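Local coordinates for protein DNA polymerase sliding clamp 2 (Thermococcus kodakarensis, PDB 3LX2) that probably serves as a ring-shaped homotrimeric sliding clamp that encircles DNA and tethers the replicative polymerase and other proteins to it, at residues A27-N32 and I69-K74; E21-E26 and E206-S211; K74-V79 and F111-I116. One frame throughout, in Å; residues are numbered along the deposited sequence.

Contact 1: A27-N32 and I69-K74; sequences AVFQVN and IAFDLK
Phe71 turns the edge of its ring toward the face of Phe29, a T-shaped pair with the two planes at 87°. The touching atom is CZ of Phe71, the tip of the ring, 3.9 Å from CD2 of Phe29. Phe71 reaches this place with CG in the crowded position between its backbone N and carbonyl carbon (chi1 44°), which brings the tip of its ring to Phe29. One face of that ring has the carbonyl oxygen of Ala27 above it, offset toward the rim. Ile69 also holds CG1 in the crowded position. This carries CG1 of Ile69 to 3.9 Å from CG2 of Val31, and the two side chains cross obliquely. CB of Phe29 packs on CG1 of Ile69. At the other end, CD1 of Leu73 meets CB of Ala27 at 3.7 Å.

The backbone beneath is an antiparallel ladder at one end of the long sheet of the clamp subunit. Strand 67-72 is one of the two edge strands of that sheet within the chain, and strand 26-31 is its neighbour. Ala27 with Phe71 and Phe29 with Ile69 are hydrogen-bonded pairs, with two bonds each. Val28 with Ala70, between them, is a non-hydrogen-bonded pair. The Phe29 N to Ile69 O bond is the shortest of the four at 2.6 Å and runs nearly along the C=O axis. Two CA-H...O contacts fill the middle, one of them Ala70 CA to Ala27 O at 3.2 Å.

Ala27, Phe29, Ile69 and Phe71 share one face of the ladder. Met38 of strand 35-41 adds to the packing of Ala27 and Phe29, and Phe3 of strand 3-7 packs on Val31 and Ile69. On the other face, CG2 of Val28 lies 4.1 Å from CB of Ala70. Asp72 sits at the N-cap position of helix 73-80, where the strand gives way to the helix.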
loop_
_atom_site.group_PDB
_atom_site.type_symbol
_atom_site.label_atom_id
_atom_site.label_comp_id
_atom_site.label_asym_id
_atom_site.label_seq_id
_atom_site.Cartn_x
_atom_site.Cartn_y
_atom_site.Cartn_z
ATOM N N ALA A 27 5.584 -27.856 7.940
ATOM C CA ALA A 27 6.159 -28.646 6.883
ATOM C C ALA A 27 7.314 -29.508 7.336
ATOM O O ALA A 27 8.114 -29.121 8.177
ATOM C CB ALA A 27 6.558 -27.779 5.789
ATOM N N VAL A 28 7.361 -30.707 6.782
ATOM C CA VAL A 28 8.477 -31.592 6.958
ATOM C C VAL A 28 9.494 -31.508 5.825
ATOM O O VAL A 28 9.224 -31.868 4.687
ATOM C CB VAL A 28 7.964 -33.048 7.043
ATOM C CG1 VAL A 28 9.144 -34.037 7.272
ATOM C CG2 VAL A 28 6.864 -33.172 8.142
ATOM N N PHE A 29 10.702 -31.100 6.149
ATOM C CA PHE A 29 11.735 -31.024 5.139
ATOM C C PHE A 29 12.648 -32.222 5.237
ATOM O O PHE A 29 13.346 -32.406 6.214
ATOM C CB PHE A 29 12.511 -29.723 5.289
ATOM C CG PHE A 29 11.954 -28.572 4.468
ATOM C CD1 PHE A 29 10.727 -28.672 3.818
ATOM C CD2 PHE A 29 12.671 -27.379 4.340
ATOM C CE1 PHE A 29 10.218 -27.629 3.074
ATOM C CE2 PHE A 29 12.148 -26.326 3.599
ATOM C CZ PHE A 29 10.918 -26.467 2.957
ATOM N N GLN A 30 12.633 -33.066 4.225
ATOM C CA GLN A 30 13.649 -34.089 4.193
ATOM C C GLN A 30 14.950 -33.504 3.647
ATOM O O GLN A 30 15.077 -33.200 2.468
ATOM C CB GLN A 30 13.224 -35.308 3.398
ATOM C CG GLN A 30 14.260 -36.445 3.431
ATOM C CD GLN A 30 14.285 -37.161 4.789
ATOM O OE1 GLN A 30 13.207 -37.454 5.379
ATOM N NE2 GLN A 30 15.510 -37.432 5.307
ATOM N N VAL A 31 15.911 -33.370 4.546
ATOM C CA VAL A 31 17.199 -32.851 4.193
ATOM C C VAL A 31 18.160 -33.987 3.885
ATOM O O VAL A 31 18.638 -34.661 4.810
ATOM C CB VAL A 31 17.788 -32.022 5.332
ATOM C CG1 VAL A 31 18.969 -31.287 4.846
ATOM C CG2 VAL A 31 16.762 -31.097 5.906
ATOM N N ASN A 32 18.474 -34.163 2.599
ATOM C CA ASN A 32 19.400 -35.200 2.139
ATOM C C ASN A 32 20.692 -34.685 1.569
ATOM O O ASN A 32 20.863 -33.472 1.373
ATOM C CB ASN A 32 18.747 -36.030 1.062
ATOM C CG ASN A 32 17.530 -36.667 1.539
ATOM O OD1 ASN A 32 17.408 -36.921 2.747
ATOM N ND2 ASN A 32 16.573 -36.899 0.639
ATOM N N ILE A 69 13.521 -32.603 9.125
ATOM C CA ILE A 69 13.155 -31.597 10.117
ATOM C C ILE A 69 11.762 -31.072 9.841
ATOM O O ILE A 69 11.279 -31.098 8.696
ATOM C CB ILE A 69 14.118 -30.404 10.149
ATOM C CG1 ILE A 69 14.417 -29.926 8.731
ATOM C CG2 ILE A 69 15.395 -30.759 10.924
ATOM C CD1 ILE A 69 15.248 -28.669 8.678
ATOM N N ALA A 70 11.118 -30.566 10.878
ATOM C CA ALA A 70 9.759 -30.122 10.775
ATOM C C ALA A 70 9.599 -28.869 11.623
ATOM O O ALA A 70 10.173 -28.760 12.704
ATOM C CB ALA A 70 8.794 -31.244 11.257
ATOM N N PHE A 71 8.829 -27.910 11.135
ATOM C CA PHE A 71 8.714 -26.659 11.871
ATOM C C PHE A 71 7.481 -25.885 11.457
ATOM O O PHE A 71 6.845 -26.188 10.456
ATOM C CB PHE A 71 9.982 -25.811 11.689
ATOM C CG PHE A 71 10.454 -25.788 10.282
ATOM C CD1 PHE A 71 9.970 -24.840 9.402
ATOM C CD2 PHE A 71 11.328 -26.758 9.819
ATOM C CE1 PHE A 71 10.369 -24.850 8.078
ATOM C CE2 PHE A 71 11.736 -26.771 8.511
ATOM C CZ PHE A 71 11.264 -25.803 7.638
ATOM N N ASP A 72 7.156 -24.865 12.230
ATOM C CA ASP A 72 5.939 -24.154 11.973
ATOM C C ASP A 72 6.104 -23.199 10.760
ATOM O O ASP A 72 6.996 -22.346 10.745
ATOM C CB ASP A 72 5.477 -23.454 13.224
ATOM C CG ASP A 72 4.103 -22.999 13.096
ATOM O OD1 ASP A 72 3.209 -23.823 12.835
ATOM O OD2 ASP A 72 3.892 -21.801 13.233
ATOM N N LEU A 73 5.251 -23.383 9.741
ATOM C CA LEU A 73 5.463 -22.692 8.487
ATOM C C LEU A 73 5.297 -21.179 8.702
ATOM O O LEU A 73 6.120 -20.368 8.274
ATOM C CB LEU A 73 4.579 -23.251 7.367
ATOM C CG LEU A 73 5.106 -24.345 6.419
ATOM C CD1 LEU A 73 4.002 -25.136 5.653
ATOM C CD2 LEU A 73 6.105 -23.802 5.403
ATOM N N LYS A 74 4.262 -20.807 9.434
ATOM C CA LYS A 74 4.004 -19.424 9.669
ATOM C C LYS A 74 5.090 -18.797 10.515
ATOM O O LYS A 74 5.274 -17.613 10.431
ATOM C CB LYS A 74 2.625 -19.236 10.321
ATOM C CG LYS A 74 2.317 -17.797 10.669
ATOM C CD LYS A 74 1.006 -17.586 11.474
ATOM C CE LYS A 74 -0.247 -17.834 10.639
ATOM N NZ LYS A 74 -0.689 -19.244 10.752
#

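Contact 2: E21-E26 and E206-S211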
loop_
_atom_site.group_PDB
_atom_site.type_symbol
_atom_site.label_atom_id
_atom_site.label_comp_id
_atom_site.label_asym_id
_atom_site.label_seq_id
_atom_site.Cartn_x
_atom_site.Cartn_y
_atom_site.Cartn_z
ATOM N N GLU A 21 2.761 -21.949 3.125
ATOM C CA GLU A 21 2.047 -21.586 4.355
ATOM C C GLU A 21 0.562 -21.430 4.057
ATOM O O GLU A 21 -0.278 -21.488 4.964
ATOM C CB GLU A 21 2.622 -20.300 4.927
ATOM C CG GLU A 21 2.162 -19.912 6.354
ATOM C CD GLU A 21 0.854 -19.198 6.344
ATOM O OE1 GLU A 21 0.624 -18.444 5.385
ATOM O OE2 GLU A 21 0.030 -19.387 7.263
ATOM N N LYS A 22 0.229 -21.217 2.791
ATOM C CA LYS A 22 -1.163 -20.990 2.443
ATOM C C LYS A 22 -1.963 -22.251 2.677
ATOM O O LYS A 22 -3.106 -22.143 2.982
ATOM C CB LYS A 22 -1.328 -20.530 0.980
ATOM C CG LYS A 22 -0.889 -19.077 0.724
ATOM C CD LYS A 22 -1.630 -18.128 1.679
ATOM C CE LYS A 22 -1.058 -16.733 1.644
ATOM N NZ LYS A 22 -1.373 -16.112 0.345
ATOM N N PHE A 23 -1.324 -23.428 2.579
ATOM C CA PHE A 23 -2.023 -24.717 2.635
ATOM C C PHE A 23 -1.763 -25.570 3.840
ATOM O O PHE A 23 -2.611 -26.406 4.173
ATOM C CB PHE A 23 -1.686 -25.577 1.405
ATOM C CG PHE A 23 -1.971 -24.888 0.118
ATOM C CD1 PHE A 23 -3.289 -24.788 -0.346
ATOM C CD2 PHE A 23 -0.939 -24.287 -0.609
ATOM C CE1 PHE A 23 -3.577 -24.126 -1.555
ATOM C CE2 PHE A 23 -1.222 -23.627 -1.811
ATOM C CZ PHE A 23 -2.556 -23.553 -2.285
ATOM N N PHE A 24 -0.589 -25.396 4.449
ATOM C CA PHE A 24 -0.119 -26.225 5.547
ATOM C C PHE A 24 0.355 -25.405 6.710
ATOM O O PHE A 24 0.956 -24.368 6.538
ATOM C CB PHE A 24 1.022 -27.119 5.092
ATOM C CG PHE A 24 0.841 -27.656 3.714
ATOM C CD1 PHE A 24 -0.084 -28.677 3.468
ATOM C CD2 PHE A 24 1.550 -27.130 2.668
ATOM C CE1 PHE A 24 -0.258 -29.172 2.173
ATOM C CE2 PHE A 24 1.382 -27.606 1.398
ATOM C CZ PHE A 24 0.468 -28.625 1.140
ATOM N N ASP A 25 0.112 -25.909 7.907
ATOM C CA ASP A 25 0.487 -25.205 9.116
ATOM C C ASP A 25 1.968 -25.487 9.407
ATOM O O ASP A 25 2.659 -24.651 9.987
ATOM C CB ASP A 25 -0.405 -25.653 10.288
ATOM C CG ASP A 25 -1.910 -25.521 9.970
ATOM O OD1 ASP A 25 -2.361 -24.437 9.552
ATOM O OD2 ASP A 25 -2.667 -26.515 10.148
ATOM N N GLU A 26 2.415 -26.669 8.985
ATOM C CA GLU A 26 3.707 -27.198 9.317
ATOM C C GLU A 26 4.258 -27.884 8.102
ATOM O O GLU A 26 3.499 -28.440 7.295
ATOM C CB GLU A 26 3.612 -28.249 10.434
ATOM C CG GLU A 26 2.557 -27.942 11.531
ATOM C CD GLU A 26 2.733 -28.810 12.779
ATOM O OE1 GLU A 26 2.846 -30.076 12.620
ATOM O OE2 GLU A 26 2.770 -28.217 13.909
ATOM N N GLU A 206 -5.140 -19.610 -7.018
ATOM C CA GLU A 206 -4.734 -18.249 -6.819
ATOM C C GLU A 206 -3.658 -18.193 -5.730
ATOM O O GLU A 206 -2.756 -17.365 -5.786
ATOM C CB GLU A 206 -5.968 -17.423 -6.437
ATOM C CG GLU A 206 -5.676 -16.157 -5.607
ATOM C CD GLU A 206 -6.901 -15.235 -5.463
ATOM O OE1 GLU A 206 -7.880 -15.636 -4.748
ATOM O OE2 GLU A 206 -6.847 -14.123 -6.085
ATOM N N ASP A 207 -3.792 -19.035 -4.722
ATOM C CA ASP A 207 -2.783 -19.127 -3.668
ATOM C C ASP A 207 -1.493 -19.813 -4.142
ATOM O O ASP A 207 -0.397 -19.473 -3.686
ATOM C CB ASP A 207 -3.333 -19.840 -2.426
ATOM C CG ASP A 207 -4.154 -18.922 -1.516
ATOM O OD1 ASP A 207 -4.062 -17.677 -1.620
ATOM O OD2 ASP A 207 -4.879 -19.456 -0.651
ATOM N N ILE A 208 -1.619 -20.742 -5.079
ATOM C CA ILE A 208 -0.468 -21.407 -5.666
ATOM C C ILE A 208 0.353 -20.409 -6.503
ATOM O O ILE A 208 1.553 -20.374 -6.361
ATOM C CB ILE A 208 -0.900 -22.637 -6.529
ATOM C CG1 ILE A 208 -1.556 -23.715 -5.657
ATOM C CG2 ILE A 208 0.273 -23.178 -7.403
ATOM C CD1 ILE A 208 -2.090 -24.969 -6.413
ATOM N N LEU A 209 -0.314 -19.621 -7.355
ATOM C CA LEU A 209 0.288 -18.720 -8.370
ATOM C C LEU A 209 0.731 -17.352 -7.855
ATOM O O LEU A 209 1.364 -16.600 -8.573
ATOM C CB LEU A 209 -0.708 -18.486 -9.534
ATOM C CG LEU A 209 -1.258 -19.718 -10.315
ATOM C CD1 LEU A 209 -2.540 -19.418 -11.163
ATOM C CD2 LEU A 209 -0.162 -20.463 -11.163
ATOM N N ARG A 210 0.404 -17.005 -6.621
ATOM C CA ARG A 210 0.704 -15.635 -6.156
ATOM C C ARG A 210 2.175 -15.274 -6.002
ATOM O O ARG A 210 2.544 -14.166 -6.321
ATOM C CB ARG A 210 -0.054 -15.297 -4.893
ATOM C CG ARG A 210 0.063 -13.838 -4.456
ATOM C CD ARG A 210 -0.774 -13.590 -3.156
ATOM N NE ARG A 210 -2.200 -13.456 -3.456
ATOM C CZ ARG A 210 -3.149 -14.328 -3.113
ATOM N NH1 ARG A 210 -2.858 -15.444 -2.440
ATOM N NH2 ARG A 210 -4.414 -14.062 -3.437
ATOM N N SER A 211 3.011 -16.178 -5.510
ATOM C CA SER A 211 4.473 -15.899 -5.410
ATOM C C SER A 211 5.207 -15.696 -6.756
ATOM O O SER A 211 6.056 -14.834 -6.860
ATOM C CB SER A 211 5.207 -16.995 -4.634
ATOM O OG SER A 211 4.948 -16.896 -3.253
#
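OD1 of Asp207 is gripped by two cationic groups, one firmly and one loosely. The firm one is NH1 of Arg210, which donates a hydrogen bond of 2.7 Å to Asp207 OD1 as part of a salt bridge. The oxygen uses its anti lone pair and lies only 5° out of the guanidinium plane, so the bond meets the edge of the flat group. The loose one is NZ of Lys22, a long salt bridge with 3.7 Å between it and Asp207 OD1. Lys22 starts with CG anti to its carbonyl carbon, and its chain bends at chi2 and chi4. It crosses Asp207 at about a right angle, with its CB and CG against CB and CG of the aspartate.

NZ of Lys22 is also 3.2 Å from NH1 of Arg210. These are two donors of like charge, and the carboxylate beside them probably offsets some of their repulsion. OE2 of Glu206 completes the network with a salt bridge to NH2 of Arg210, 3.6 Å away.

The contact joins the two halves of the clamp subunit. Segment 21-26 lies in the loop that leads from helix 10-21 to strand 26-31 in the N-terminal half. Segment 206-211 lies on helix 202-209 in the C-terminal half. Glu206 has a second cation in Lys149, which ties the network to helix 138-151.

Beside the charges there is an apolar contact. Phe23 has CG anti to its carbonyl carbon (chi1 -55°), and the tip of its ring reaches helix 202-209. There CZ of Phe23 comes 3.5 Å from CG1 of Ile208, and the two side chains cross at about a right angle. The same CZ of Phe23 lies 3.8 Å from CB of Asp207, which thus meets the ring through its methylene. Phe242 and Ile244 of strand 238-244 pack on Ile208.

Contact 3: K74-V79 and F111-I116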
loop_
_atom_site.group_PDB
_atom_site.type_symbol
_atom_site.label_atom_id
_atom_site.label_comp_id
_atom_site.label_asym_id
_atom_site.label_seq_id
_atom_site.Cartn_x
_atom_site.Cartn_y
_atom_site.Cartn_z
ATOM N N LYS A 74 4.262 -20.807 9.434
ATOM C CA LYS A 74 4.004 -19.424 9.669
ATOM C C LYS A 74 5.090 -18.797 10.515
ATOM O O LYS A 74 5.274 -17.613 10.431
ATOM C CB LYS A 74 2.625 -19.236 10.321
ATOM C CG LYS A 74 2.317 -17.797 10.669
ATOM C CD LYS A 74 1.006 -17.586 11.474
ATOM C CE LYS A 74 -0.247 -17.834 10.639
ATOM N NZ LYS A 74 -0.689 -19.244 10.752
ATOM N N ARG A 75 5.785 -19.548 11.370
ATOM C CA ARG A 75 6.839 -18.925 12.200
ATOM C C ARG A 75 8.046 -18.556 11.319
ATOM O O ARG A 75 8.632 -17.466 11.424
ATOM C CB ARG A 75 7.306 -19.888 13.277
ATOM C CG ARG A 75 6.885 -19.565 14.690
ATOM C CD ARG A 75 7.676 -20.509 15.608
ATOM N NE ARG A 75 8.179 -19.764 16.755
ATOM C CZ ARG A 75 8.032 -20.105 18.031
ATOM N NH1 ARG A 75 7.418 -21.236 18.377
ATOM N NH2 ARG A 75 8.548 -19.313 18.963
ATOM N N PHE A 76 8.386 -19.494 10.457
ATOM C CA PHE A 76 9.497 -19.424 9.569
ATOM C C PHE A 76 9.245 -18.358 8.552
ATOM O O PHE A 76 10.148 -17.651 8.164
ATOM C CB PHE A 76 9.589 -20.757 8.842
ATOM C CG PHE A 76 10.808 -20.916 7.996
ATOM C CD1 PHE A 76 12.025 -20.373 8.394
ATOM C CD2 PHE A 76 10.744 -21.645 6.819
ATOM C CE1 PHE A 76 13.176 -20.550 7.621
ATOM C CE2 PHE A 76 11.887 -21.803 6.023
ATOM C CZ PHE A 76 13.112 -21.250 6.435
ATOM N N LEU A 77 8.003 -18.245 8.124
ATOM C CA LEU A 77 7.649 -17.289 7.087
ATOM C C LEU A 77 7.836 -15.872 7.587
ATOM O O LEU A 77 8.353 -15.019 6.849
ATOM C CB LEU A 77 6.217 -17.477 6.572
ATOM C CG LEU A 77 5.752 -16.422 5.542
ATOM C CD1 LEU A 77 6.641 -16.429 4.307
ATOM C CD2 LEU A 77 4.282 -16.693 5.181
ATOM N N LYS A 78 7.458 -15.626 8.835
ATOM C CA LYS A 78 7.703 -14.281 9.418
ATOM C C LYS A 78 9.178 -13.859 9.439
ATOM O O LYS A 78 9.478 -12.700 9.156
ATOM C CB LYS A 78 7.076 -14.116 10.814
ATOM C CG LYS A 78 5.569 -14.202 10.747
ATOM C CD LYS A 78 4.941 -14.175 12.153
ATOM C CE LYS A 78 3.466 -13.755 12.060
ATOM N NZ LYS A 78 2.946 -13.245 13.398
ATOM N N VAL A 79 10.074 -14.788 9.757
ATOM C CA VAL A 79 11.490 -14.525 9.714
ATOM C C VAL A 79 11.854 -14.168 8.308
ATOM O O VAL A 79 12.553 -13.163 8.075
ATOM C CB VAL A 79 12.309 -15.736 10.082
ATOM C CG1 VAL A 79 13.753 -15.497 9.757
ATOM C CG2 VAL A 79 12.129 -16.088 11.578
ATOM N N PHE A 111 18.253 -16.304 13.842
ATOM C CA PHE A 111 17.118 -16.775 14.588
ATOM C C PHE A 111 17.301 -18.222 14.924
ATOM O O PHE A 111 17.901 -18.993 14.158
ATOM C CB PHE A 111 15.886 -16.750 13.689
ATOM C CG PHE A 111 15.254 -15.442 13.594
ATOM C CD1 PHE A 111 14.366 -15.023 14.579
ATOM C CD2 PHE A 111 15.562 -14.582 12.539
ATOM C CE1 PHE A 111 13.786 -13.760 14.506
ATOM C CE2 PHE A 111 14.999 -13.339 12.476
ATOM C CZ PHE A 111 14.101 -12.935 13.463
ATOM N N LYS A 112 16.708 -18.613 16.035
ATOM C CA LYS A 112 16.549 -20.042 16.336
ATOM C C LYS A 112 15.083 -20.426 16.533
ATOM O O LYS A 112 14.360 -19.813 17.357
ATOM C CB LYS A 112 17.392 -20.451 17.519
ATOM C CG LYS A 112 18.782 -20.788 17.082
ATOM C CD LYS A 112 19.586 -21.475 18.165
ATOM C CE LYS A 112 20.117 -20.444 19.125
ATOM N NZ LYS A 112 21.345 -20.956 19.792
ATOM N N LEU A 113 14.657 -21.428 15.758
ATOM C CA LEU A 113 13.250 -21.844 15.794
ATOM C C LEU A 113 13.107 -23.268 16.276
ATOM O O LEU A 113 13.863 -24.133 15.838
ATOM C CB LEU A 113 12.594 -21.717 14.415
ATOM C CG LEU A 113 12.914 -20.538 13.518
ATOM C CD1 LEU A 113 12.389 -20.878 12.109
ATOM C CD2 LEU A 113 12.358 -19.188 14.031
ATOM N N PRO A 114 12.120 -23.526 17.141
ATOM C CA PRO A 114 11.980 -24.867 17.753
ATOM C C PRO A 114 11.476 -25.835 16.721
ATOM O O PRO A 114 10.574 -25.516 15.974
ATOM C CB PRO A 114 10.932 -24.650 18.828
ATOM C CG PRO A 114 10.028 -23.555 18.245
ATOM C CD PRO A 114 10.963 -22.660 17.438
ATOM N N LEU A 115 12.102 -26.986 16.647
ATOM C CA LEU A 115 11.697 -28.015 15.722
ATOM C C LEU A 115 10.576 -28.801 16.330
ATOM O O LEU A 115 10.387 -28.775 17.547
ATOM C CB LEU A 115 12.868 -28.942 15.471
ATOM C CG LEU A 115 13.977 -28.240 14.699
ATOM C CD1 LEU A 115 15.219 -29.091 14.658
ATOM C CD2 LEU A 115 13.443 -27.911 13.304
ATOM N N ILE A 116 9.825 -29.506 15.489
ATOM C CA ILE A 116 8.762 -30.352 16.004
ATOM C C ILE A 116 8.802 -31.764 15.451
ATOM O O ILE A 116 9.606 -32.060 14.564
ATOM C CB ILE A 116 7.336 -29.721 15.879
ATOM C CG1 ILE A 116 6.865 -29.738 14.437
ATOM C CG2 ILE A 116 7.281 -28.328 16.567
ATOM C CD1 ILE A 116 5.739 -28.801 14.160
#
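Arg75 is the first residue of 74-79 to touch the strand, and it lays one face of its guanidinium group over Pro114. CD of Pro114 sits over the centre of that group, and NH1 of Arg75 is 3.5 Å from CG of Pro114. The two side chains meet tip to tip, and the arginine chain bends at chi3. Its charge is answered across the subunit interface: NH2 of Arg75 forms a salt bridge with Asp172 of the second subunit. The proline therefore packs against a group that is also held by the neighbouring chain.

Phe76 follows, with CG anti to its backbone N (chi1 -173°). This carries the ring to Leu113, where CD1 of Phe76 is 3.8 Å from CD1 of Leu113. The two side chains cross at about a right angle. Ile17 of helix 10-21 and Val101 of strand 98-104 also pack on Phe76.

Helix 74-79 and strand 111-114 run in nearly opposite directions, at 171°, and their axes come within 9.9 Å of each other. This is a layer of helix against sheet, as in the clamp fold, where helices line the inside of the ring and sheets form its outside. Strand 108-114 is one of the two edge strands of its sheet within the chain. Phe111 and Lys112 pair with a strand of the second subunit in an antiparallel ladder, so the sheet runs on from one subunit into the next.

One helical turn after Arg75, Val79 points both of its methyls at the strand. CG2 of Val79 stands 3.7 Å above the centroid of the Phe111 ring and 9° off its normal, a CH-pi contact over the face. CG1 of Val79 reaches CD2 of Phe111 at 3.4 Å. Val79 and Phe111 approach tip to tip. CG2 of Val79 also lies 4.0 Å from CD2 of Leu113.

How the contacts relate
From the N terminus, the chain leaves helix 10-21 through 21-26, the first half of contact 2, and goes straight into 27-32, the first half of contact 1. Contact 1 closes when the chain returns at 69-74. Contact 3 then opens on helix 73-80, which contact 1 has just reached, sharing Lys74, and closes at 111-116. Contacts 1 and 3 are thus in series, and both nest inside the long loop that contact 2 closes at 206-211. Contacts 1 and 3 link the end of the long sheet, helix 73-80 and the interface strand. Contact 2 joins that half to the C-terminal half. Leu73 N to Asp25 O and Ala70 O to Ile116 N are probable hydrogen bonds between contacts.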